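Carboxypeptidase 1 (Deinococcus radiodurans str. R1, PDB 5GIV) is a zinc-dependent metallocarboxypeptidase of the M32 family that probably releases amino acids one after another, with broad specificity, from the C-termini of peptides. Local coordinates at residues A[18-23]-A[59-64]; A[27-32]-A[239-244]; A[84-89]-A[283-288]; A[162-167]-A[289-294]; A[230-235]-A[248-253]. All coordinates share one frame; numbering follows the deposited sequence.

Interaction 1: residues A[18-23]-A[59-64]; sequences QELADF and ARATDA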
# COMPACT_ATOMS: atom_id res chain seq x y z
N GLN A 18 -7.79 -4.50 -20.28
CA GLN A 18 -7.35 -4.95 -18.97
C GLN A 18 -6.05 -4.26 -18.56
O GLN A 18 -5.84 -3.94 -17.39
CB GLN A 18 -7.18 -6.47 -18.96
CG GLN A 18 -6.83 -7.06 -17.59
CD GLN A 18 -7.96 -6.92 -16.58
OE1 GLN A 18 -7.88 -6.13 -15.63
NE2 GLN A 18 -9.00 -7.72 -16.76
N GLU A 19 -5.17 -4.01 -19.53
CA GLU A 19 -3.92 -3.31 -19.23
C GLU A 19 -4.21 -1.88 -18.78
O GLU A 19 -3.54 -1.36 -17.88
CB GLU A 19 -3.00 -3.34 -20.45
CG GLU A 19 -1.57 -2.82 -20.19
CD GLU A 19 -0.64 -2.97 -21.39
OE1 GLU A 19 0.25 -2.11 -21.56
OE2 GLU A 19 -0.79 -3.94 -22.17
N LEU A 20 -5.20 -1.23 -19.40
CA LEU A 20 -5.60 0.10 -18.95
C LEU A 20 -6.14 0.06 -17.53
O LEU A 20 -5.81 0.92 -16.70
CB LEU A 20 -6.63 0.71 -19.90
CG LEU A 20 -6.09 1.05 -21.30
CD1 LEU A 20 -7.19 1.62 -22.19
CD2 LEU A 20 -4.92 2.03 -21.20
N ALA A 21 -6.99 -0.92 -17.23
CA ALA A 21 -7.51 -1.06 -15.87
C ALA A 21 -6.38 -1.34 -14.88
O ALA A 21 -6.39 -0.82 -13.76
CB ALA A 21 -8.56 -2.17 -15.82
N ASP A 22 -5.40 -2.16 -15.28
CA ASP A 22 -4.32 -2.51 -14.36
C ASP A 22 -3.43 -1.30 -14.06
O ASP A 22 -3.06 -1.07 -12.90
CB ASP A 22 -3.50 -3.68 -14.91
CG ASP A 22 -4.30 -4.98 -14.94
OD1 ASP A 22 -5.35 -5.05 -14.26
OD2 ASP A 22 -3.88 -5.94 -15.63
N PHE A 23 -3.09 -0.51 -15.08
CA PHE A 23 -2.42 0.76 -14.79
C PHE A 23 -3.24 1.57 -13.80
O PHE A 23 -2.71 2.13 -12.84
CB PHE A 23 -2.21 1.56 -16.07
CG PHE A 23 -0.93 1.24 -16.79
CD1 PHE A 23 0.29 1.68 -16.31
CD2 PHE A 23 -0.96 0.53 -17.99
CE1 PHE A 23 1.47 1.39 -16.97
CE2 PHE A 23 0.23 0.24 -18.67
CZ PHE A 23 1.44 0.68 -18.16
N ALA A 59 0.10 7.05 -22.50
CA ALA A 59 0.53 6.51 -23.79
C ALA A 59 -0.34 5.33 -24.20
O ALA A 59 -0.83 5.26 -25.34
CB ALA A 59 2.00 6.11 -23.72
N ARG A 60 -0.55 4.38 -23.29
CA ARG A 60 -1.43 3.26 -23.60
C ARG A 60 -2.81 3.75 -24.03
O ARG A 60 -3.36 3.28 -25.03
CB ARG A 60 -1.55 2.33 -22.39
CG ARG A 60 -0.25 2.11 -21.65
CD ARG A 60 0.67 1.12 -22.35
NE ARG A 60 2.07 1.45 -22.09
CZ ARG A 60 3.05 0.55 -22.00
NH1 ARG A 60 4.30 0.96 -21.77
NH2 ARG A 60 2.79 -0.74 -22.12
N ALA A 61 -3.37 4.71 -23.30
CA ALA A 61 -4.72 5.18 -23.59
C ALA A 61 -4.82 5.88 -24.93
O ALA A 61 -5.91 5.95 -25.50
CB ALA A 61 -5.21 6.10 -22.47
N THR A 62 -3.71 6.38 -25.47
CA THR A 62 -3.72 7.08 -26.75
C THR A 62 -2.96 6.33 -27.83
O THR A 62 -2.71 6.91 -28.90
CB THR A 62 -3.13 8.48 -26.59
OG1 THR A 62 -1.78 8.38 -26.12
CG2 THR A 62 -3.94 9.30 -25.60
N ASP A 63 -2.62 5.06 -27.61
CA ASP A 63 -1.83 4.33 -28.59
C ASP A 63 -2.58 4.26 -29.91
O ASP A 63 -3.76 3.88 -29.95
CB ASP A 63 -1.53 2.93 -28.07
CG ASP A 63 -0.74 2.11 -29.07
OD1 ASP A 63 0.50 2.25 -29.10
OD2 ASP A 63 -1.36 1.35 -29.84
N ALA A 64 -1.90 4.62 -30.99
CA ALA A 64 -2.55 4.64 -32.30
C ALA A 64 -2.99 3.24 -32.71
O ALA A 64 -4.09 3.06 -33.26
CB ALA A 64 -1.62 5.25 -33.35

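Interaction 2: residues A[27-32]-A[239-244]; sequences EALLGW and TRLGGH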
# COMPACT_ATOMS: atom_id res chain seq x y z
N GLU A 27 -1.85 2.97 -10.33
CA GLU A 27 -1.87 4.39 -10.01
C GLU A 27 -2.65 4.65 -8.74
O GLU A 27 -2.26 5.47 -7.90
CB GLU A 27 -2.45 5.18 -11.18
CG GLU A 27 -1.59 5.20 -12.43
CD GLU A 27 -2.11 6.13 -13.51
OE1 GLU A 27 -1.87 7.36 -13.42
OE2 GLU A 27 -2.79 5.64 -14.45
N ALA A 28 -3.77 3.94 -8.56
CA ALA A 28 -4.58 4.11 -7.36
C ALA A 28 -3.84 3.64 -6.13
O ALA A 28 -3.94 4.26 -5.06
CB ALA A 28 -5.91 3.35 -7.53
N LEU A 29 -3.08 2.55 -6.25
CA LEU A 29 -2.29 2.07 -5.12
C LEU A 29 -1.25 3.09 -4.71
O LEU A 29 -1.02 3.31 -3.52
CB LEU A 29 -1.62 0.73 -5.46
CG LEU A 29 -0.64 0.21 -4.40
CD1 LEU A 29 -1.35 0.01 -3.07
CD2 LEU A 29 -0.00 -1.09 -4.88
N LEU A 30 -0.59 3.71 -5.68
CA LEU A 30 0.40 4.73 -5.36
C LEU A 30 -0.25 5.89 -4.62
O LEU A 30 0.34 6.45 -3.68
CB LEU A 30 1.07 5.22 -6.63
CG LEU A 30 2.10 4.28 -7.24
CD1 LEU A 30 2.37 4.71 -8.69
CD2 LEU A 30 3.39 4.28 -6.41
N GLY A 31 -1.46 6.28 -5.03
CA GLY A 31 -2.15 7.36 -4.34
C GLY A 31 -2.73 6.94 -3.01
O GLY A 31 -2.68 7.70 -2.03
N TRP A 32 -3.29 5.73 -2.94
CA TRP A 32 -3.83 5.26 -1.66
C TRP A 32 -2.73 5.18 -0.61
O TRP A 32 -2.91 5.64 0.52
CB TRP A 32 -4.50 3.90 -1.85
CG TRP A 32 -4.87 3.24 -0.54
CD1 TRP A 32 -6.04 3.37 0.15
CD2 TRP A 32 -4.06 2.33 0.22
NE1 TRP A 32 -6.02 2.60 1.29
CE2 TRP A 32 -4.81 1.95 1.35
CE3 TRP A 32 -2.77 1.81 0.05
CZ2 TRP A 32 -4.31 1.08 2.32
CZ3 TRP A 32 -2.28 0.94 1.00
CH2 TRP A 32 -3.05 0.58 2.13
N THR A 239 -11.37 4.50 -3.07
CA THR A 239 -10.47 4.31 -4.20
C THR A 239 -10.47 2.85 -4.60
O THR A 239 -10.53 1.96 -3.74
CB THR A 239 -9.05 4.80 -3.88
OG1 THR A 239 -8.19 4.61 -5.01
CG2 THR A 239 -8.46 4.07 -2.67
N ARG A 240 -10.39 2.60 -5.90
CA ARG A 240 -10.41 1.25 -6.45
C ARG A 240 -8.97 0.88 -6.83
O ARG A 240 -8.41 1.46 -7.77
CB ARG A 240 -11.32 1.18 -7.67
CG ARG A 240 -11.29 -0.16 -8.40
CD ARG A 240 -12.17 -0.14 -9.66
NE ARG A 240 -13.57 -0.52 -9.48
CZ ARG A 240 -13.99 -1.74 -9.21
NH1 ARG A 240 -13.12 -2.72 -9.06
NH2 ARG A 240 -15.30 -1.99 -9.09
N LEU A 241 -8.38 -0.08 -6.13
CA LEU A 241 -7.04 -0.54 -6.47
C LEU A 241 -7.06 -1.75 -7.39
O LEU A 241 -5.99 -2.22 -7.79
CB LEU A 241 -6.23 -0.85 -5.20
CG LEU A 241 -5.70 0.35 -4.42
CD1 LEU A 241 -6.82 1.29 -3.97
CD2 LEU A 241 -4.88 -0.09 -3.21
N GLY A 242 -8.24 -2.27 -7.71
CA GLY A 242 -8.36 -3.42 -8.59
C GLY A 242 -9.81 -3.88 -8.69
O GLY A 242 -10.70 -3.39 -7.97
N GLY A 243 -10.03 -4.86 -9.56
CA GLY A 243 -11.37 -5.39 -9.76
C GLY A 243 -12.02 -5.93 -8.50
O GLY A 243 -13.25 -6.00 -8.44
N HIS A 244 -11.23 -6.35 -7.52
CA HIS A 244 -11.74 -6.90 -6.27
C HIS A 244 -11.09 -6.22 -5.07
O HIS A 244 -10.89 -6.83 -4.02
CB HIS A 244 -11.54 -8.41 -6.21
CG HIS A 244 -12.25 -9.13 -7.31
ND1 HIS A 244 -13.60 -9.42 -7.26
CD2 HIS A 244 -11.81 -9.63 -8.49
CE1 HIS A 244 -13.95 -10.06 -8.36
NE2 HIS A 244 -12.89 -10.19 -9.13
O HOH W 1 -5.88 6.14 -4.76

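Interaction 3: residues A[84-89]-A[283-288]; sequences ARMVQV and GTPLGG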
# COMPACT_ATOMS: atom_id res chain seq x y z
N ALA A 84 -20.74 -3.74 -28.22
CA ALA A 84 -20.80 -2.50 -28.99
C ALA A 84 -20.71 -1.29 -28.07
O ALA A 84 -20.05 -0.29 -28.41
CB ALA A 84 -22.08 -2.46 -29.82
N ARG A 85 -21.39 -1.34 -26.92
CA ARG A 85 -21.32 -0.24 -25.97
C ARG A 85 -19.91 -0.09 -25.37
O ARG A 85 -19.43 1.03 -25.19
CB ARG A 85 -22.37 -0.44 -24.87
CG ARG A 85 -22.35 0.59 -23.75
CD ARG A 85 -22.61 2.02 -24.21
NE ARG A 85 -22.63 2.90 -23.04
CZ ARG A 85 -22.57 4.23 -23.08
NH1 ARG A 85 -22.49 4.87 -24.23
NH2 ARG A 85 -22.58 4.92 -21.94
N MET A 86 -19.24 -1.21 -25.08
CA MET A 86 -17.85 -1.13 -24.63
C MET A 86 -17.00 -0.40 -25.65
O MET A 86 -16.19 0.47 -25.31
CB MET A 86 -17.27 -2.52 -24.39
CG MET A 86 -17.78 -3.23 -23.16
SD MET A 86 -16.99 -4.84 -22.96
CE MET A 86 -15.30 -4.31 -22.88
N VAL A 87 -17.17 -0.75 -26.93
CA VAL A 87 -16.41 -0.10 -27.99
C VAL A 87 -16.77 1.37 -28.07
O VAL A 87 -15.89 2.24 -28.20
CB VAL A 87 -16.65 -0.82 -29.33
CG1 VAL A 87 -16.05 -0.04 -30.48
CG2 VAL A 87 -16.05 -2.22 -29.27
N GLN A 88 -18.06 1.69 -27.97
CA GLN A 88 -18.47 3.09 -28.01
C GLN A 88 -17.84 3.87 -26.86
O GLN A 88 -17.31 4.97 -27.05
CB GLN A 88 -19.99 3.19 -27.98
CG GLN A 88 -20.50 4.61 -28.08
CD GLN A 88 -22.01 4.71 -27.91
OE1 GLN A 88 -22.58 4.18 -26.95
NE2 GLN A 88 -22.67 5.36 -28.87
N VAL A 89 -17.90 3.30 -25.65
CA VAL A 89 -17.31 3.96 -24.49
C VAL A 89 -15.79 4.08 -24.65
O VAL A 89 -15.20 5.13 -24.36
CB VAL A 89 -17.70 3.21 -23.21
CG1 VAL A 89 -16.83 3.65 -22.03
CG2 VAL A 89 -19.19 3.42 -22.91
N GLY A 283 -12.32 -4.61 -15.60
CA GLY A 283 -11.22 -4.65 -16.55
C GLY A 283 -11.59 -4.19 -17.93
O GLY A 283 -10.77 -4.34 -18.86
N THR A 284 -12.80 -3.66 -18.12
CA THR A 284 -13.22 -3.10 -19.40
C THR A 284 -13.62 -1.64 -19.22
O THR A 284 -13.75 -1.16 -18.08
CB THR A 284 -14.38 -3.90 -19.98
OG1 THR A 284 -15.61 -3.46 -19.39
CG2 THR A 284 -14.20 -5.39 -19.71
N PRO A 285 -13.82 -0.90 -20.31
CA PRO A 285 -14.25 0.50 -20.18
C PRO A 285 -15.60 0.67 -19.47
O PRO A 285 -15.95 1.80 -19.11
CB PRO A 285 -14.33 0.98 -21.63
CG PRO A 285 -13.42 0.07 -22.38
CD PRO A 285 -13.54 -1.27 -21.70
N LEU A 286 -16.37 -0.40 -19.28
CA LEU A 286 -17.63 -0.26 -18.58
C LEU A 286 -17.51 -0.53 -17.08
O LEU A 286 -18.49 -0.35 -16.36
CB LEU A 286 -18.69 -1.21 -19.20
CG LEU A 286 -19.02 -1.10 -20.70
CD1 LEU A 286 -20.21 -1.97 -21.11
CD2 LEU A 286 -19.24 0.34 -21.15
N GLY A 287 -16.33 -0.94 -16.60
CA GLY A 287 -16.19 -1.39 -15.23
C GLY A 287 -15.93 -0.33 -14.17
O GLY A 287 -14.89 -0.36 -13.50
N GLY A 288 -16.88 0.58 -13.98
CA GLY A 288 -16.76 1.63 -12.98
C GLY A 288 -18.05 2.43 -12.94
O GLY A 288 -18.96 2.22 -13.75

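Interaction 4: residues A[162-167]-A[289-294]; sequences ESDEGM and GVSAGV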
# COMPACT_ATOMS: atom_id res chain seq x y z
N GLU A 162 -18.25 16.88 -18.19
CA GLU A 162 -17.18 15.99 -17.75
C GLU A 162 -17.54 15.32 -16.43
O GLU A 162 -17.23 14.14 -16.22
CB GLU A 162 -15.88 16.78 -17.63
CG GLU A 162 -14.63 15.91 -17.66
CD GLU A 162 -14.40 15.29 -19.04
OE1 GLU A 162 -14.98 15.80 -20.03
OE2 GLU A 162 -13.65 14.28 -19.12
N SER A 163 -18.21 16.05 -15.55
CA SER A 163 -18.63 15.48 -14.27
C SER A 163 -19.83 14.55 -14.45
O SER A 163 -19.87 13.46 -13.89
CB SER A 163 -18.94 16.61 -13.29
OG SER A 163 -19.62 16.14 -12.14
N ASP A 164 -20.84 14.99 -15.21
CA ASP A 164 -22.06 14.19 -15.40
C ASP A 164 -22.45 14.24 -16.87
O ASP A 164 -23.06 15.22 -17.32
CB ASP A 164 -23.20 14.67 -14.51
CG ASP A 164 -22.89 14.49 -13.04
OD1 ASP A 164 -22.30 15.40 -12.43
OD2 ASP A 164 -23.22 13.41 -12.52
N GLU A 165 -22.12 13.19 -17.61
CA GLU A 165 -22.40 13.17 -19.04
C GLU A 165 -23.86 13.51 -19.29
O GLU A 165 -24.76 12.92 -18.70
CB GLU A 165 -22.06 11.80 -19.63
CG GLU A 165 -22.21 11.76 -21.14
CD GLU A 165 -22.11 10.36 -21.71
OE1 GLU A 165 -22.24 9.39 -20.95
OE2 GLU A 165 -21.92 10.22 -22.93
N GLY A 166 -24.07 14.49 -20.17
CA GLY A 166 -25.40 14.92 -20.54
C GLY A 166 -25.93 16.07 -19.72
O GLY A 166 -26.92 16.69 -20.11
N MET A 167 -25.32 16.36 -18.58
CA MET A 167 -25.76 17.46 -17.74
C MET A 167 -25.27 18.79 -18.33
O MET A 167 -24.19 18.87 -18.91
CB MET A 167 -25.26 17.27 -16.31
CG MET A 167 -25.87 18.21 -15.27
SD MET A 167 -27.56 17.75 -14.80
CE MET A 167 -27.34 16.03 -14.33
N GLY A 289 -18.11 3.34 -11.97
CA GLY A 289 -19.27 4.21 -11.85
C GLY A 289 -19.45 5.11 -13.06
O GLY A 289 -18.50 5.44 -13.77
N VAL A 290 -20.69 5.53 -13.27
CA VAL A 290 -21.07 6.20 -14.52
C VAL A 290 -20.91 7.73 -14.46
O VAL A 290 -20.67 8.35 -15.50
CB VAL A 290 -22.52 5.82 -14.89
CG1 VAL A 290 -23.52 6.52 -13.98
CG2 VAL A 290 -22.81 6.15 -16.35
N SER A 291 -21.00 8.35 -13.28
CA SER A 291 -20.93 9.80 -13.20
C SER A 291 -20.73 10.22 -11.74
O SER A 291 -20.94 9.44 -10.81
CB SER A 291 -22.19 10.47 -13.75
OG SER A 291 -23.30 10.17 -12.92
N ALA A 292 -20.35 11.48 -11.55
CA ALA A 292 -20.17 11.98 -10.20
C ALA A 292 -21.49 12.00 -9.45
O ALA A 292 -21.54 11.61 -8.27
CB ALA A 292 -19.55 13.39 -10.23
N GLY A 293 -22.56 12.45 -10.10
CA GLY A 293 -23.84 12.54 -9.42
C GLY A 293 -24.39 11.18 -9.03
O GLY A 293 -24.88 11.00 -7.91
N VAL A 294 -24.30 10.21 -9.93
CA VAL A 294 -24.77 8.87 -9.58
C VAL A 294 -23.92 8.31 -8.45
O VAL A 294 -24.44 7.70 -7.51
CB VAL A 294 -24.77 7.95 -10.81
CG1 VAL A 294 -25.09 6.52 -10.40
CG2 VAL A 294 -25.77 8.43 -11.83
O HOH W 2 -25.30 11.96 -13.18
O HOH W 3 -20.37 11.01 -16.50

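Interaction 5: residues A[230-235]-A[248-253]; sequences QDLTHH and ITTRVK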
# COMPACT_ATOMS: atom_id res chain seq x y z
N GLN A 230 -10.70 -0.72 5.16
CA GLN A 230 -10.79 0.66 5.61
C GLN A 230 -9.54 1.02 6.40
O GLN A 230 -9.00 0.19 7.13
CB GLN A 230 -12.04 0.89 6.49
CG GLN A 230 -12.19 2.34 6.96
CD GLN A 230 -13.46 2.60 7.80
OE1 GLN A 230 -14.19 3.56 7.54
NE2 GLN A 230 -13.71 1.75 8.79
N ASP A 231 -9.09 2.27 6.26
CA ASP A 231 -7.96 2.78 7.02
C ASP A 231 -8.23 4.24 7.40
O ASP A 231 -9.20 4.85 6.93
CB ASP A 231 -6.65 2.67 6.24
CG ASP A 231 -6.28 1.23 5.92
OD1 ASP A 231 -5.68 0.57 6.79
OD2 ASP A 231 -6.59 0.75 4.80
N LEU A 232 -7.36 4.80 8.23
CA LEU A 232 -7.48 6.17 8.70
C LEU A 232 -6.64 7.11 7.85
O LEU A 232 -5.49 6.80 7.52
CB LEU A 232 -7.05 6.29 10.16
CG LEU A 232 -7.91 5.60 11.20
CD1 LEU A 232 -7.36 5.83 12.59
CD2 LEU A 232 -9.30 6.18 11.12
N THR A 233 -7.22 8.25 7.49
CA THR A 233 -6.49 9.29 6.77
C THR A 233 -6.99 10.65 7.23
O THR A 233 -7.92 10.76 8.03
CB THR A 233 -6.62 9.14 5.25
OG1 THR A 233 -7.98 9.31 4.86
CG2 THR A 233 -6.12 7.78 4.80
N HIS A 234 -6.35 11.70 6.71
CA HIS A 234 -6.78 13.05 7.03
C HIS A 234 -8.16 13.33 6.42
O HIS A 234 -9.01 13.96 7.06
CB HIS A 234 -5.74 14.06 6.51
CG HIS A 234 -5.91 15.46 7.03
ND1 HIS A 234 -6.70 15.77 8.13
CD2 HIS A 234 -5.37 16.63 6.62
CE1 HIS A 234 -6.64 17.07 8.36
NE2 HIS A 234 -5.84 17.61 7.46
N HIS A 235 -8.39 12.85 5.20
CA HIS A 235 -9.65 13.06 4.49
C HIS A 235 -10.25 11.74 4.03
O HIS A 235 -9.58 10.99 3.28
CB HIS A 235 -9.44 14.01 3.31
CG HIS A 235 -8.92 15.35 3.71
ND1 HIS A 235 -9.71 16.29 4.34
CD2 HIS A 235 -7.69 15.89 3.62
CE1 HIS A 235 -8.99 17.37 4.59
NE2 HIS A 235 -7.76 17.15 4.17
N ILE A 248 -11.69 2.07 1.37
CA ILE A 248 -12.28 3.28 1.92
C ILE A 248 -11.42 3.75 3.10
O ILE A 248 -10.68 2.98 3.70
CB ILE A 248 -13.75 3.06 2.37
CG1 ILE A 248 -13.84 2.03 3.49
CG2 ILE A 248 -14.61 2.60 1.20
CD1 ILE A 248 -15.23 1.90 4.05
N THR A 249 -11.50 5.04 3.39
CA THR A 249 -10.81 5.61 4.53
C THR A 249 -11.76 6.51 5.29
O THR A 249 -12.71 7.06 4.72
CB THR A 249 -9.54 6.39 4.12
OG1 THR A 249 -9.91 7.52 3.32
CG2 THR A 249 -8.58 5.49 3.34
N THR A 250 -11.51 6.66 6.58
CA THR A 250 -12.34 7.46 7.46
C THR A 250 -11.44 8.26 8.39
O THR A 250 -10.22 8.11 8.39
CB THR A 250 -13.33 6.58 8.25
OG1 THR A 250 -14.35 7.40 8.84
CG2 THR A 250 -12.60 5.78 9.34
N ARG A 251 -12.07 9.14 9.17
CA ARG A 251 -11.38 10.01 10.11
C ARG A 251 -12.13 10.02 11.42
O ARG A 251 -13.36 10.18 11.42
CB ARG A 251 -11.26 11.43 9.54
CG ARG A 251 -11.00 12.50 10.54
CD ARG A 251 -11.34 13.84 9.92
NE ARG A 251 -12.74 13.91 9.51
CZ ARG A 251 -13.20 14.69 8.53
NH1 ARG A 251 -12.36 15.47 7.85
NH2 ARG A 251 -14.50 14.68 8.23
N VAL A 252 -11.42 9.84 12.53
CA VAL A 252 -12.05 9.62 13.83
C VAL A 252 -11.77 10.81 14.74
O VAL A 252 -10.61 11.22 14.89
CB VAL A 252 -11.56 8.32 14.48
CG1 VAL A 252 -12.33 8.06 15.78
CG2 VAL A 252 -11.70 7.17 13.51
N LYS A 253 -12.82 11.34 15.36
CA LYS A 253 -12.72 12.34 16.41
C LYS A 253 -13.32 11.76 17.69
O LYS A 253 -14.53 11.55 17.76
CB LYS A 253 -13.41 13.64 16.01
CG LYS A 253 -12.64 14.41 14.97
CD LYS A 253 -13.08 15.86 14.88
CE LYS A 253 -14.20 16.00 13.90
NZ LYS A 253 -13.63 15.95 12.52
O HOH W 4 -8.11 1.73 2.97

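Interaction 1: residues A[18-23]-A[59-64]
Residues 18-23 of helix 8-36 and residues 59-64, which include the last part of helix 43-62, meet as successive helices of a helical hairpin, the CA atoms of Leu20 and Ala61 lying nearest each other at 6.9 Å. Arg60 carries most of the contact. With CG anti to its carbonyl carbon (chi1 -40°) and further bends at chi2 and chi3, its chain runs across the facing helix. CB rests on Leu20 CD2 at 3.6 Å, and CG then reaches Phe23 CE2 at 3.6 Å. Phe23 CZ lies over one face of the guanidinium, toward its rim, but the two planes are 57° apart, so this is no flat stack. Glu19, its chain extended beyond CG, is long enough to bridge the two helices: its OE1 forms a salt bridge at 2.9 Å with Arg60 NH2, and the N-H...O angle is 147°. An alanine in place of Arg60 would remove both the charge facing Glu19 and the methylene cover of Phe23, and would probably loosen this end of the hairpin. Leu56 of the second subunit packs on both Phe23 and Arg60, which places the pair beside the dimer interface. Small Ala61 lets Leu20 CD2 come within 4.3 Å of its CB.

Interaction 2: residues A[27-32]-A[239-244]
Apolar packing dominates where helix 27-32 crosses strand 239-242, their axes 7.3 Å apart at closest and their directions 127° apart. Leu241 spreads its branches over one side of the helix: CD2 meets Leu29 CD1 at 3.5 Å, the two side chains crossing at about a right angle, while CD1 lies 4.1 Å from Trp32 CB. Thr239 adds its methyl group, with CG2 3.8 Å from Trp32 CD1. Between them only a small residue fits easily, since Ala28 CB already sits 3.1 Å from Arg240 O.

The polar link across the contact goes through water. One molecule donates to Ala28 O at 2.7 Å and is hydrogen-bonded to Thr239 OG1 at 2.8 Å, so threonine serves the contact with both branches. Arg240 points away from the helix at its CB; its guanidinium forms a salt bridge with Glu274 and weak bonds to the carbonyls of Gly242 and Gly243.

Leu241 and Gly242 make a classic beta bulge opposite strand 245-250, from which Arg247 makes a cation-pi contact with Trp32. Helix 43-62 covers Leu30 on the far side of helix 8-36, and Gln49 of the second subunit bonds to Leu241 O, so helix and edge strand pack together at the dimer interface.

Interaction 3: residues A[84-89]-A[283-288]
Met86, on helix 81-99, reaches into the loop 283-288. From CB the chain leaves with CG anti to the carbonyl carbon (chi1 -73°), which brings CG against Leu286 CD1 at 3.4 Å. The next torsion is extended and carries SD to 4.1 Å from Thr284 OG1. A final bend at chi3 (58°) turns CE back over the loop, where it lies 3.7 Å from Pro285 CD. A flexible, unbranched methionine suits a path that must follow three successive residues. One turn further along, Val89 splits its branches between two of them: CG1 touches Pro285 CB at 3.7 Å, and CG2 meets Leu286 CD2 at 3.5 Å.

The loop offers these groups from a type I turn running from Thr284 to Gly287. Thr284 OG1 accepts from Leu286 N at 3.2 Å in an ST turn and is also bonded to Phe281 O, while proline fits the turn's second position. On the helix, Arg85 NH1 donates to Gln88 OE1 at 2.8 Å, and Val89 CG2 lies over the guanidinium.

Trp17 of helix 8-36 packs on both Met86 and Pro285, and Arg468 bonds to both segments; the contact thus joins helix 81-99 to the connection between helices 257-275 and 292-306.

Interaction 4: residues A[162-167]-A[289-294]
The carboxylate of Asp164 is the flat group at the centre: Ser163 OG donates to OD1 from above the carboxylate plane, 45° out of it, while OD2 uses its syn lone pair to accept from Gly293 N at 2.7 Å. The setting is the N-terminus of helix 292-306, whose N-cap is Ser291. There the serine OG accepts from Val294 N at 3.2 Å, the N-H...O angle being 163°. A water donates to Asp164 OD2 and is also bonded to Ser291 OG, so two hydrogen bonds, from an amide and a water, grip this carboxylate oxygen. Amides at a helix start would be expected to stabilise the aspartate's negative charge and lower its pKa. Gly293 is needed here for room, because a CB on it would fall 2.8 Å from Asp164 OD2. Small Ala292 likewise fits under Ser163, its CB 3.3 Å from OG.

Beyond Asp164 the chain makes a type II turn to Met167, with Gly166 taking the positive phi of its third position. A second water connects Glu165 N to Val290 O. The helix that starts here carries Glu296, a zinc ligand, about a turn on; the metal lies about 9 Å from the side chain of Ala292. The backbones meet directly as well: Ala292 N donates to Ser163 O at 3.1 Å, almost straight at 176°.

Interaction 5: residues A[230-235]-A[248-253]
Gln230, Thr250 and Thr249 have the most surface buried where strands 230-232 and 248-250 run side by side in parallel, their directions 36° apart. Gln230 extends fully, CG anti to the backbone N, and lies along the neighbouring strand: CB rests on Ile248 CG1 at 3.7 Å, and OE1 ends 3.2 Å from Thr250 CB. That amide oxygen is hydrogen-bonded to Thr264 of helix 257-275, as is Thr250 OG1, so glutamine and threonine join the sheet face they share to one helix residue.

Thr250 also works through its backbone. Its N donates to Asp231 O at 3.0 Å, nearly along the C=O axis, and its O accepts from Thr233 N, while Asp231 N binds Ile248 O. A water donating to both Asp231 OD2 and Ile248 O adds to this pairing.

On the opposite face, Thr249 OG1 donates to Thr233 OG1 at 3.0 Å, which in turn donates to His235 O at 2.8 Å. The two methyl groups meet as well, CG2 to CG2 at 3.7 Å between Thr233 and Thr249. A valine in place of Thr233 would remove the hydroxyl relay and would probably leave the loop around His235 less firmly held to strand 248-250.

Strand 245-250 is the middle strand of a mixed three-stranded sheet beside the zinc-binding helix. Ile248 packs on that helix, its side chain about 4 Å from that of Glu267, the probable catalytic proton donor/acceptor; a sheet packed beside the HExxH helix is a familiar feature of this metallopeptidase clan.

Interactions 1 and 2 lie along helix 8-36, their centres 16 Å apart; this one long helix packs against helix 43-62 and strand 238-242 and also borders the second subunit. Interaction 3 touches interaction 1 through Ala21 and Gly283. It continues directly into interaction 4, because residues 283-288 and 289-294 are consecutive and lead to the helix bearing Glu296. Interaction 5 shares its sheet with interaction 2, where Trp32 packs against Asp231. Along the chain its segments, 13 residues apart at their nearest ends, fall between the two halves of interactions 3 and 4. Interactions 3 and 5 are farthest apart, about 32 Å between centres, with the zinc site's surroundings reached by interactions 4 and 5.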